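Local atomic coordinates of putative pyrazinamidase/nicotinamidase (Streptococcus mutans, PDB entry 3S2S), a protein that probably hydrolyses nicotinamide, and its drug analogue pyrazinamide, to the corresponding acid as a zinc-binding amidase of the isochorismatase family. Residues C170-H173 with T174-A178; I185-Q189 with S190-S194. All blocks are in the same frame, centred on the assembly; numbering follows the deposited sequence.

Contact 1 of 2, residues C170-H173 with T174-A178; sequences CVLH and TAIDA. With CAD (cacodylic acid), chain F.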
loop_
_atom_site.group_PDB
_atom_site.type_symbol
_atom_site.label_atom_id
_atom_site.label_comp_id
_atom_site.label_asym_id
_atom_site.label_seq_id
_atom_site.Cartn_x
_atom_site.Cartn_y
_atom_site.Cartn_z
ATOM N N CYS A 170 18.969 4.685 1.726
ATOM C CA CYS A 170 18.271 3.565 1.065
ATOM C C CYS A 170 18.114 2.299 1.904
ATOM O O CYS A 170 17.076 1.619 1.850
ATOM C CB CYS A 170 18.872 3.250 -0.318
ATOM S SG CYS A 170 18.670 4.690 -1.439
ATOM N N VAL A 171 19.131 1.972 2.691
ATOM C CA VAL A 171 19.024 0.809 3.546
ATOM C C VAL A 171 17.989 1.088 4.626
ATOM O O VAL A 171 17.098 0.275 4.851
ATOM C CB VAL A 171 20.387 0.468 4.159
ATOM C CG1 VAL A 171 20.248 -0.679 5.136
ATOM C CG2 VAL A 171 21.405 0.119 3.029
ATOM N N LEU A 172 18.096 2.241 5.292
ATOM C CA LEU A 172 17.106 2.615 6.329
ATOM C C LEU A 172 15.660 2.659 5.818
ATOM O O LEU A 172 14.766 2.075 6.440
ATOM C CB LEU A 172 17.479 3.961 6.970
ATOM C CG LEU A 172 16.548 4.421 8.098
ATOM C CD1 LEU A 172 16.581 3.425 9.215
ATOM C CD2 LEU A 172 17.015 5.798 8.596
ATOM N N HIS A 173 15.419 3.325 4.686
ATOM C CA HIS A 173 14.047 3.408 4.179
ATOM C C HIS A 173 13.537 2.013 3.825
ATOM O O HIS A 173 12.375 1.678 4.084
ATOM C CB HIS A 173 13.973 4.294 2.948
ATOM C CG HIS A 173 14.055 5.766 3.243
ATOM N ND1 HIS A 173 13.444 6.711 2.450
ATOM C CD2 HIS A 173 14.697 6.449 4.219
ATOM C CE1 HIS A 173 13.702 7.919 2.931
ATOM N NE2 HIS A 173 14.465 7.786 4.002
ATOM N N THR A 174 14.399 1.196 3.228
ATOM C CA THR A 174 13.989 -0.159 2.856
ATOM C C THR A 174 13.631 -0.946 4.110
ATOM O O THR A 174 12.645 -1.661 4.135
ATOM C CB THR A 174 15.084 -0.901 2.098
ATOM O OG1 THR A 174 15.351 -0.201 0.871
ATOM C CG2 THR A 174 14.648 -2.363 1.773
ATOM N N ALA A 175 14.442 -0.786 5.154
ATOM C CA ALA A 175 14.157 -1.461 6.423
ATOM C C ALA A 175 12.845 -1.017 7.070
ATOM O O ALA A 175 12.143 -1.834 7.648
ATOM C CB ALA A 175 15.312 -1.255 7.398
ATOM N N ILE A 176 12.570 0.283 7.041
ATOM C CA ILE A 176 11.342 0.814 7.639
ATOM C C ILE A 176 10.136 0.233 6.890
ATOM O O ILE A 176 9.162 -0.209 7.495
ATOM C CB ILE A 176 11.343 2.348 7.622
ATOM C CG1 ILE A 176 12.376 2.844 8.637
ATOM C CG2 ILE A 176 9.955 2.910 7.927
ATOM C CD1 ILE A 176 12.626 4.342 8.570
ATOM N N ASP A 177 10.209 0.200 5.565
ATOM C CA ASP A 177 9.114 -0.394 4.814
ATOM C C ASP A 177 8.975 -1.881 5.135
ATOM O O ASP A 177 7.834 -2.397 5.288
ATOM C CB ASP A 177 9.303 -0.203 3.298
ATOM C CG ASP A 177 8.827 1.144 2.801
ATOM O OD1 ASP A 177 8.148 1.903 3.551
ATOM O OD2 ASP A 177 9.106 1.450 1.634
ATOM N N ALA A 178 10.105 -2.581 5.243
ATOM C CA ALA A 178 10.057 -4.005 5.562
ATOM C C ALA A 178 9.405 -4.231 6.930
ATOM O O ALA A 178 8.621 -5.159 7.095
ATOM C CB ALA A 178 11.456 -4.641 5.502
HETATM AS AS CAD F . 20.703 5.701 -1.318
HETATM C C1 CAD F . 21.880 4.728 -2.528
HETATM C C2 CAD F . 20.546 7.601 -1.850
HETATM O O1 CAD F . 21.056 5.467 0.261
#
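The carbonyl oxygen of C170 is gripped twice by T174 one turn further along helix 167-180, the helix of a beta-alpha-beta unit in the isochorismatase-type fold. T174 N donates at 3.0 Å to C170 O from above the carbonyl plane, while T174 OG1 reaches the same oxygen at 2.7 Å from the opposite face. The threonine hydroxyl can do this because it stands anti to its own carbonyl carbon, chi1 -62°, and so leans back toward the preceding turn; it is also bonded to A142 N, which ties the helix to the loop carrying A142. C170 itself opens onto the ligand pocket: C170 N donates to O1 of the cacodylic acid at 2.7 Å, an oxygen that L166 N also holds. C170 SG lies 2.3 Å from the arsenic atom AS of the same ligand. The side chain of C170 is about 6 Å from the zinc ion, and a cysteine at this place is consistent with the nucleophile of the family's cysteine hydrolases. V171 continues the helix with an ordinary backbone bond to A175 N, its side chain packing on I42 of the central sheet. L172 O takes the amide of I176 nearly end-on, and the two side chains cross obliquely in a light apolar touch, L172 CG 4.0 Å from I176 CD1. H173 turns away from the next turn: its ring meets Y140 almost perpendicularly, and NE2 is hydrogen-bonded to H206 NE2 of the second subunit, so this face of the helix lies in the subunit interface. H173 O receives D177 N at 3.0 Å, and the D177 carboxylate is bonded through OD2 to S141 OG.

Contact 2 of 2, residues I185-Q189 with S190-S194; sequences IEVVQ and SAVAS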
loop_
_atom_site.group_PDB
_atom_site.type_symbol
_atom_site.label_atom_id
_atom_site.label_comp_id
_atom_site.label_asym_id
_atom_site.label_seq_id
_atom_site.Cartn_x
_atom_site.Cartn_y
_atom_site.Cartn_z
ATOM N N ILE A 185 13.943 -8.759 9.873
ATOM C CA ILE A 185 15.015 -8.020 9.196
ATOM C C ILE A 185 16.360 -8.391 9.780
ATOM O O ILE A 185 16.526 -8.424 11.008
ATOM C CB ILE A 185 14.839 -6.503 9.383
ATOM C CG1 ILE A 185 13.451 -6.071 8.910
ATOM C CG2 ILE A 185 15.949 -5.736 8.670
ATOM C CD1 ILE A 185 13.086 -4.648 9.349
ATOM N N GLU A 186 17.304 -8.713 8.902
ATOM C CA GLU A 186 18.701 -8.857 9.289
ATOM C C GLU A 186 19.471 -7.800 8.520
ATOM O O GLU A 186 19.124 -7.473 7.381
ATOM C CB GLU A 186 19.211 -10.259 8.949
ATOM C CG GLU A 186 18.437 -11.351 9.661
ATOM C CD GLU A 186 18.960 -12.758 9.383
ATOM O OE1 GLU A 186 19.510 -12.991 8.293
ATOM O OE2 GLU A 186 18.831 -13.638 10.272
ATOM N N VAL A 187 20.495 -7.238 9.150
ATOM C CA VAL A 187 21.379 -6.317 8.449
ATOM C C VAL A 187 22.794 -6.828 8.607
ATOM O O VAL A 187 23.236 -7.121 9.719
ATOM C CB VAL A 187 21.297 -4.904 9.037
ATOM C CG1 VAL A 187 22.235 -3.962 8.271
ATOM C CG2 VAL A 187 19.861 -4.401 8.991
ATOM N N VAL A 188 23.523 -6.952 7.508
ATOM C CA VAL A 188 24.877 -7.486 7.599
ATOM C C VAL A 188 25.828 -6.309 7.779
ATOM O O VAL A 188 26.039 -5.543 6.848
ATOM C CB VAL A 188 25.244 -8.263 6.319
ATOM C CG1 VAL A 188 26.686 -8.832 6.400
ATOM C CG2 VAL A 188 24.209 -9.364 6.056
ATOM N N GLN A 189 26.368 -6.131 8.988
ATOM C CA GLN A 189 27.099 -4.903 9.278
ATOM C C GLN A 189 28.293 -4.676 8.350
ATOM O O GLN A 189 28.593 -3.537 7.976
ATOM C CB GLN A 189 27.555 -4.838 10.753
ATOM C CG GLN A 189 28.288 -3.530 11.069
ATOM C CD GLN A 189 28.461 -3.268 12.559
ATOM O OE1 GLN A 189 27.926 -3.989 13.402
ATOM N NE2 GLN A 189 29.205 -2.214 12.887
ATOM N N SER A 190 28.972 -5.760 7.977
ATOM C CA SER A 190 30.175 -5.650 7.150
ATOM C C SER A 190 29.833 -5.402 5.689
ATOM O O SER A 190 30.721 -5.215 4.856
ATOM C CB SER A 190 31.003 -6.931 7.273
ATOM O OG SER A 190 30.278 -8.050 6.785
ATOM N N ALA A 191 28.538 -5.393 5.379
ATOM C CA ALA A 191 28.106 -5.229 3.987
ATOM C C ALA A 191 27.101 -4.089 3.804
ATOM O O ALA A 191 26.295 -4.109 2.868
ATOM C CB ALA A 191 27.525 -6.534 3.476
ATOM N N VAL A 192 27.146 -3.101 4.690
ATOM C CA VAL A 192 26.410 -1.848 4.502
ATOM C C VAL A 192 27.369 -0.716 4.810
ATOM O O VAL A 192 28.326 -0.909 5.569
ATOM C CB VAL A 192 25.148 -1.706 5.407
ATOM C CG1 VAL A 192 24.061 -2.687 4.978
ATOM C CG2 VAL A 192 25.486 -1.872 6.886
ATOM N N ALA A 193 27.153 0.447 4.201
ATOM C CA ALA A 193 28.022 1.601 4.466
ATOM C C ALA A 193 27.356 2.933 4.162
ATOM O O ALA A 193 26.412 2.994 3.387
ATOM C CB ALA A 193 29.329 1.485 3.670
ATOM N N SER A 194 27.860 4.009 4.767
ATOM C CA SER A 194 27.433 5.352 4.385
ATOM C C SER A 194 28.660 6.256 4.284
ATOM O O SER A 194 29.746 5.877 4.711
ATOM C CB SER A 194 26.479 5.949 5.432
ATOM O OG SER A 194 25.970 7.210 4.984
#
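V188 O accepts the amide of A191 at 2.9 Å, the hydrogen bond that closes a type I beta turn from V188 to A191. The N-H approaches from well above the carbonyl plane, 51° out of it, and not on a lone pair. A second type I turn, from Q189 to V192, overlaps the first, and together they swing the chain round a corner between strand 184-188 and the short strand 192-193. Side chains pack on both flanks of this corner. On one, V188 CG1 stands anti to the backbone N (chi1 180°) and beside its own carbonyl carbon, which carries the methyl on into the turn, 3.8 Å from CB of A191 and 3.7 Å from S190 OG. On the other, V187 and V192 meet at about a right angle, their CG1 methyls 4.0 Å apart. V192 CG2 also comes within 3.7 Å of V188 O, so the valine packs against the backbone of the turn as well as against V187. Further out, the strand that leads into the corner is fixed on two sides: the backbone of E186 bonds to V160 and L162, that of V187 to T214 and I216, and the E186 carboxylate forms a salt bridge with K37. Beyond the turn, S194 OG is hydrogen-bonded to D168 OD1, near the start of helix 167-180. The corner thus sits between two helices: V188, S190 and A191 pack on helix 65-77, V187, Q189 and V192 on helix 197-209, while strand 184-188 runs parallel to its sheet neighbours 159-165 and 214-216.

Contact 1 comes first along the chain, within helix 167-180, and contact 2 follows at the end of strand 184-188; their centres lie 12 Å apart. Helix and strand complete the beta-alpha-beta unit that starts with strand 159-165, and the two contacts touch directly where I185 CD1 rests 3.4 Å from A175 O. Both pack against helix 197-209, through A175 and L172 in the first and V187 and V192 in the second. Their settings differ: residues 170-178 carry the pocket cysteine at one end and a subunit interface along one face, whereas residues 185-194 redirect the chain at the sheet, away from the zinc and ligand sites.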